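Local coordinates for protein ectonucleoside triphosphate diphosphohydrolase 4 (Homo sapiens, PDB 6WG5) that belongs to the GDA1/CD39 family of nucleoside phosphatases, within the wider actin-like ATPase clan, at residues 306-311 against 315-320; 288-293 against 442-447. One frame throughout, in Å; residues are numbered along the deposited sequence.

Contact 1: 306-311 against 315-320; sequences GKQTGL and MPYLDP
Q308 lies across from Y317 and G310 across from P316, their CA atoms 4.5 and 4.1 Å apart, as the chain doubles back on itself with just three residues between the two segments. One backbone bond closes the turn: G310 N gives its hydrogen to M315 O at 2.8 Å. With phi at 85° the chain at G310 is left-handed, a conformation glycine takes easily because it has no CB to press on the preceding carbonyl. A water bridges the two sides, donating to K307 O and to P316 O. At the other end the Q308 side chain, extended beyond CG, lies across L318 at about a right angle, and Q308 OE1 accepts the backbone N-H of L318 at 3.2 Å. That bond is fairly straight (161° at the hydrogen), but the donor sits well above the amide's carbonyl plane. The amide nitrogen of the same side chain, Q308 NE2, packs on L318 CD1 at 3.5 Å. Residues 317-319 form an outer strand of a small three-stranded sheet, running parallel to strand 335-341, so Q308 reaches the middle of strand 317-319 from the loop that leads into it. Strand 335-341 also binds the loop, through a backbone bond between G310 and Y338. Back at the turn, T309 and M315 make the apolar part. T309 carries OG1 anti to its own N (chi1 -178°), which leaves the methyl CG2 to meet M315; the methionine chain bends around it, bringing both CG and CE to 3.5 Å from T309 CG2. The Y317 ring presents its edge to Q308 O, which lies in the ring plane 3.8 Å from Y317 CD2. R303, in helix 301-305, donates to T309 O and more weakly to Q308 O.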
# COMPACT_ATOMS: atom_id res chain seq x y z
N GLY A 306 -20.75 -18.56 -34.84
CA GLY A 306 -21.08 -19.56 -33.85
C GLY A 306 -22.43 -19.30 -33.20
O GLY A 306 -23.30 -18.62 -33.75
N LYS A 307 -22.59 -19.86 -32.00
CA LYS A 307 -23.81 -19.66 -31.21
C LYS A 307 -23.53 -18.92 -29.91
O LYS A 307 -24.40 -18.90 -29.02
CB LYS A 307 -24.47 -21.01 -30.93
CG LYS A 307 -25.33 -21.51 -32.08
CD LYS A 307 -25.67 -22.99 -31.95
CE LYS A 307 -26.49 -23.47 -33.13
NZ LYS A 307 -26.67 -24.94 -33.14
N GLN A 308 -22.36 -18.29 -29.78
CA GLN A 308 -22.01 -17.48 -28.62
C GLN A 308 -21.81 -16.03 -29.03
O GLN A 308 -20.92 -15.34 -28.52
CB GLN A 308 -20.75 -18.02 -27.94
CG GLN A 308 -20.85 -19.45 -27.45
CD GLN A 308 -19.63 -19.86 -26.65
OE1 GLN A 308 -18.97 -19.03 -26.04
NE2 GLN A 308 -19.32 -21.15 -26.67
N THR A 309 -22.62 -15.56 -29.98
CA THR A 309 -22.48 -14.18 -30.43
C THR A 309 -22.81 -13.19 -29.31
O THR A 309 -22.21 -12.12 -29.23
CB THR A 309 -23.38 -13.94 -31.64
OG1 THR A 309 -23.22 -12.59 -32.11
CG2 THR A 309 -24.84 -14.18 -31.30
N GLY A 310 -23.74 -13.55 -28.42
CA GLY A 310 -24.08 -12.71 -27.29
C GLY A 310 -25.12 -11.64 -27.57
O GLY A 310 -25.39 -10.83 -26.68
N LEU A 311 -25.71 -11.62 -28.76
CA LEU A 311 -26.62 -10.54 -29.13
C LEU A 311 -28.01 -10.69 -28.52
O LEU A 311 -28.71 -9.68 -28.38
CB LEU A 311 -26.72 -10.47 -30.66
CG LEU A 311 -25.43 -10.04 -31.35
CD1 LEU A 311 -25.42 -10.44 -32.81
CD2 LEU A 311 -25.23 -8.53 -31.21
N MET A 315 -28.45 -16.86 -27.11
CA MET A 315 -27.13 -17.20 -27.67
C MET A 315 -26.06 -16.41 -26.93
O MET A 315 -25.37 -15.57 -27.51
CB MET A 315 -27.10 -16.92 -29.17
CG MET A 315 -27.52 -15.50 -29.56
SD MET A 315 -28.34 -15.43 -31.18
CE MET A 315 -27.30 -16.50 -32.17
N PRO A 316 -25.90 -16.67 -25.64
CA PRO A 316 -24.99 -15.85 -24.83
C PRO A 316 -23.55 -16.30 -24.93
O PRO A 316 -23.24 -17.47 -25.19
CB PRO A 316 -25.53 -16.05 -23.41
CG PRO A 316 -26.04 -17.45 -23.42
CD PRO A 316 -26.56 -17.70 -24.82
N TYR A 317 -22.65 -15.34 -24.72
CA TYR A 317 -21.23 -15.66 -24.62
C TYR A 317 -20.98 -16.45 -23.34
O TYR A 317 -21.42 -16.05 -22.26
CB TYR A 317 -20.40 -14.38 -24.63
CG TYR A 317 -18.91 -14.61 -24.63
CD1 TYR A 317 -18.17 -14.52 -23.46
CD2 TYR A 317 -18.25 -14.91 -25.82
CE1 TYR A 317 -16.80 -14.73 -23.47
CE2 TYR A 317 -16.88 -15.12 -25.83
CZ TYR A 317 -16.16 -15.03 -24.66
OH TYR A 317 -14.81 -15.24 -24.69
N LEU A 318 -20.29 -17.58 -23.47
CA LEU A 318 -20.02 -18.45 -22.33
C LEU A 318 -18.73 -17.99 -21.66
O LEU A 318 -17.64 -18.22 -22.18
CB LEU A 318 -19.94 -19.91 -22.77
CG LEU A 318 -21.17 -20.44 -23.51
CD1 LEU A 318 -21.03 -21.93 -23.76
CD2 LEU A 318 -22.45 -20.15 -22.74
N ASP A 319 -18.87 -17.34 -20.51
CA ASP A 319 -17.73 -16.74 -19.83
C ASP A 319 -17.23 -17.69 -18.75
O ASP A 319 -17.94 -17.92 -17.76
CB ASP A 319 -18.14 -15.40 -19.20
CG ASP A 319 -16.96 -14.66 -18.59
OD1 ASP A 319 -17.19 -13.66 -17.89
OD2 ASP A 319 -15.80 -15.09 -18.82
N PRO A 320 -16.03 -18.27 -18.89
CA PRO A 320 -15.52 -19.15 -17.83
C PRO A 320 -15.15 -18.42 -16.56
O PRO A 320 -14.97 -19.07 -15.52
CB PRO A 320 -14.29 -19.79 -18.48
CG PRO A 320 -13.81 -18.76 -19.45
CD PRO A 320 -15.05 -18.09 -19.98
O HOH W 1 -24.38 -19.80 -26.10

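Contact 2: 288-293 against 442-447; sequences QRYEDR and QCFKSA. With NAG (2-acetamido-2-deoxy-beta-D-glucopyranose), chain B.
Y290 and F444 are the two residues that meet here, one from helix 283-296 and the other from helix 436-456, in a sparse helix-to-helix packing within the GDA1/CD39 fold. Their CA atoms are 9.7 Å apart, so the backbones stay well separated and the two ring-bearing side chains bridge the gap. Both side chains leave with CG anti to the backbone N (chi1 174° for Y290) and slide past each other in opposite directions. F444 CE1 comes against the root of the tyrosine, 3.8 Å from Y290 CB and 3.9 Å from Y290 CG. The rings, with planes at 35°, lie obliquely to each other, centroids 5.7 Å apart. This is the tight, buried part, and helix 345-352 adds to it: T351 touches Y290 and I352 touches F444. The hydroxyl of Y290 points away from the phenylalanine and is hydrogen-bonded to D319 OD2. Next to F444, C443 ties helix 436-456 to helix 403-414 through its disulfide with C414, close to where the helix is kinked.

Away from this pair the contact gives way to polar side chains on the exposed side of helix 283-296. There Q288 NE2 reaches one turn on to D292 OD1, at 2.9 Å, meeting the carboxylate from above its plane. R289 turns towards the attached glycan instead of towards F444, with its guanidinium held by the carbonyl oxygens of F355 and G280. The sugar NAG lays its acetamide methyl over the centre of that flat group, with NAG C8 3.7 Å from R289 CZ.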
# COMPACT_ATOMS: atom_id res chain seq x y z
N GLN A 288 -13.11 -5.17 -16.10
CA GLN A 288 -13.67 -4.24 -17.07
C GLN A 288 -12.93 -4.31 -18.40
O GLN A 288 -13.55 -4.29 -19.47
CB GLN A 288 -13.64 -2.81 -16.51
CG GLN A 288 -14.31 -1.78 -17.41
CD GLN A 288 -15.76 -2.11 -17.70
OE1 GLN A 288 -16.58 -2.21 -16.78
NE2 GLN A 288 -16.09 -2.30 -18.98
N ARG A 289 -11.60 -4.40 -18.35
CA ARG A 289 -10.83 -4.56 -19.58
C ARG A 289 -11.20 -5.87 -20.28
O ARG A 289 -11.23 -5.94 -21.51
CB ARG A 289 -9.34 -4.52 -19.27
CG ARG A 289 -8.85 -3.19 -18.71
CD ARG A 289 -7.45 -3.31 -18.17
NE ARG A 289 -6.56 -3.92 -19.15
CZ ARG A 289 -5.45 -4.59 -18.86
NH1 ARG A 289 -4.72 -5.10 -19.83
NH2 ARG A 289 -5.09 -4.77 -17.59
N TYR A 290 -11.49 -6.91 -19.50
CA TYR A 290 -11.88 -8.19 -20.07
C TYR A 290 -13.25 -8.09 -20.75
O TYR A 290 -13.42 -8.55 -21.88
CB TYR A 290 -11.89 -9.26 -18.97
CG TYR A 290 -12.41 -10.61 -19.40
CD1 TYR A 290 -11.72 -11.39 -20.32
CD2 TYR A 290 -13.58 -11.13 -18.86
CE1 TYR A 290 -12.19 -12.63 -20.70
CE2 TYR A 290 -14.06 -12.36 -19.23
CZ TYR A 290 -13.36 -13.11 -20.16
OH TYR A 290 -13.83 -14.35 -20.54
N GLU A 291 -14.22 -7.48 -20.07
CA GLU A 291 -15.53 -7.29 -20.68
C GLU A 291 -15.45 -6.40 -21.91
O GLU A 291 -16.20 -6.61 -22.87
CB GLU A 291 -16.50 -6.69 -19.66
CG GLU A 291 -16.86 -7.64 -18.51
CD GLU A 291 -17.81 -7.03 -17.50
OE1 GLU A 291 -18.23 -5.87 -17.70
OE2 GLU A 291 -18.15 -7.71 -16.51
N ASP A 292 -14.56 -5.41 -21.91
CA ASP A 292 -14.41 -4.54 -23.07
C ASP A 292 -14.02 -5.34 -24.31
O ASP A 292 -14.49 -5.05 -25.41
CB ASP A 292 -13.36 -3.46 -22.79
CG ASP A 292 -13.89 -2.36 -21.89
OD1 ASP A 292 -15.12 -2.22 -21.76
OD2 ASP A 292 -13.06 -1.63 -21.31
N ARG A 293 -13.16 -6.35 -24.15
CA ARG A 293 -12.72 -7.12 -25.31
C ARG A 293 -13.79 -8.10 -25.76
O ARG A 293 -13.95 -8.35 -26.96
CB ARG A 293 -11.41 -7.85 -25.01
CG ARG A 293 -10.59 -8.12 -26.27
CD ARG A 293 -9.42 -9.06 -26.02
NE ARG A 293 -8.23 -8.37 -25.54
CZ ARG A 293 -7.05 -8.96 -25.32
NH1 ARG A 293 -6.91 -10.26 -25.54
NH2 ARG A 293 -6.02 -8.25 -24.88
N GLN A 442 -15.91 -13.07 -7.58
CA GLN A 442 -14.86 -13.81 -6.89
C GLN A 442 -14.05 -14.65 -7.87
O GLN A 442 -12.82 -14.73 -7.76
CB GLN A 442 -15.48 -14.70 -5.81
CG GLN A 442 -14.60 -15.87 -5.34
CD GLN A 442 -13.41 -15.43 -4.51
OE1 GLN A 442 -13.39 -14.33 -3.96
NE2 GLN A 442 -12.41 -16.30 -4.41
N CYS A 443 -14.72 -15.30 -8.83
CA CYS A 443 -14.03 -16.21 -9.73
C CYS A 443 -13.00 -15.48 -10.57
O CYS A 443 -11.82 -15.83 -10.58
CB CYS A 443 -15.03 -16.94 -10.61
SG CYS A 443 -15.75 -18.28 -9.69
N PHE A 444 -13.44 -14.46 -11.31
CA PHE A 444 -12.50 -13.69 -12.11
C PHE A 444 -11.37 -13.14 -11.25
O PHE A 444 -10.19 -13.26 -11.61
CB PHE A 444 -13.22 -12.55 -12.83
CG PHE A 444 -12.30 -11.67 -13.62
CD1 PHE A 444 -12.08 -11.92 -14.97
CD2 PHE A 444 -11.63 -10.63 -13.02
CE1 PHE A 444 -11.22 -11.13 -15.70
CE2 PHE A 444 -10.76 -9.83 -13.74
CZ PHE A 444 -10.56 -10.08 -15.09
N LYS A 445 -11.71 -12.56 -10.10
CA LYS A 445 -10.69 -11.90 -9.29
C LYS A 445 -9.74 -12.90 -8.64
O LYS A 445 -8.55 -12.61 -8.49
CB LYS A 445 -11.36 -11.02 -8.24
CG LYS A 445 -11.92 -9.73 -8.81
CD LYS A 445 -13.04 -9.17 -7.95
CE LYS A 445 -12.67 -7.83 -7.36
NZ LYS A 445 -13.72 -7.37 -6.41
N SER A 446 -10.24 -14.08 -8.26
CA SER A 446 -9.35 -15.10 -7.70
C SER A 446 -8.36 -15.58 -8.75
O SER A 446 -7.18 -15.79 -8.45
CB SER A 446 -10.17 -16.27 -7.17
OG SER A 446 -10.88 -16.91 -8.21
N ALA A 447 -8.81 -15.75 -10.00
CA ALA A 447 -7.92 -16.17 -11.07
C ALA A 447 -6.95 -15.06 -11.45
O ALA A 447 -5.76 -15.31 -11.68
CB ALA A 447 -8.73 -16.59 -12.29
C1 NAG B . -2.16 -3.18 -22.28
C2 NAG B . -2.56 -1.77 -21.85
C3 NAG B . -3.42 -1.10 -22.93
C4 NAG B . -2.76 -1.20 -24.30
C5 NAG B . -2.38 -2.64 -24.60
C6 NAG B . -1.61 -2.80 -25.89
C7 NAG B . -2.88 -1.15 -19.49
C8 NAG B . -3.77 -1.29 -18.29
N2 NAG B . -3.29 -1.80 -20.59
O3 NAG B . -3.60 0.27 -22.58
O4 NAG B . -3.68 -0.77 -25.30
O5 NAG B . -1.54 -3.13 -23.55
O6 NAG B . -1.01 -4.09 -25.96
O7 NAG B . -1.85 -0.49 -19.46

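Overall arrangement
Contact 1 and contact 2 have centres about 16 Å apart, on the same side of the chain's centre, with contact 1 the more peripheral. Along the chain, 288-293 comes first, then both segments of contact 1, and 442-447 much later, so contact 1 is nested inside the loop that contact 2 closes. The two meet directly: Y290 OH of contact 2 lies 2.7 Å from D319 OD2 of contact 1, a probable hydrogen bond that links helix 283-296 to the outer strand 317-319. Helix 345-352 touches both, packing on P320 and on the Y290-F444 pair. The small three-stranded sheet is thus connected through helix 283-296 to helix 436-456.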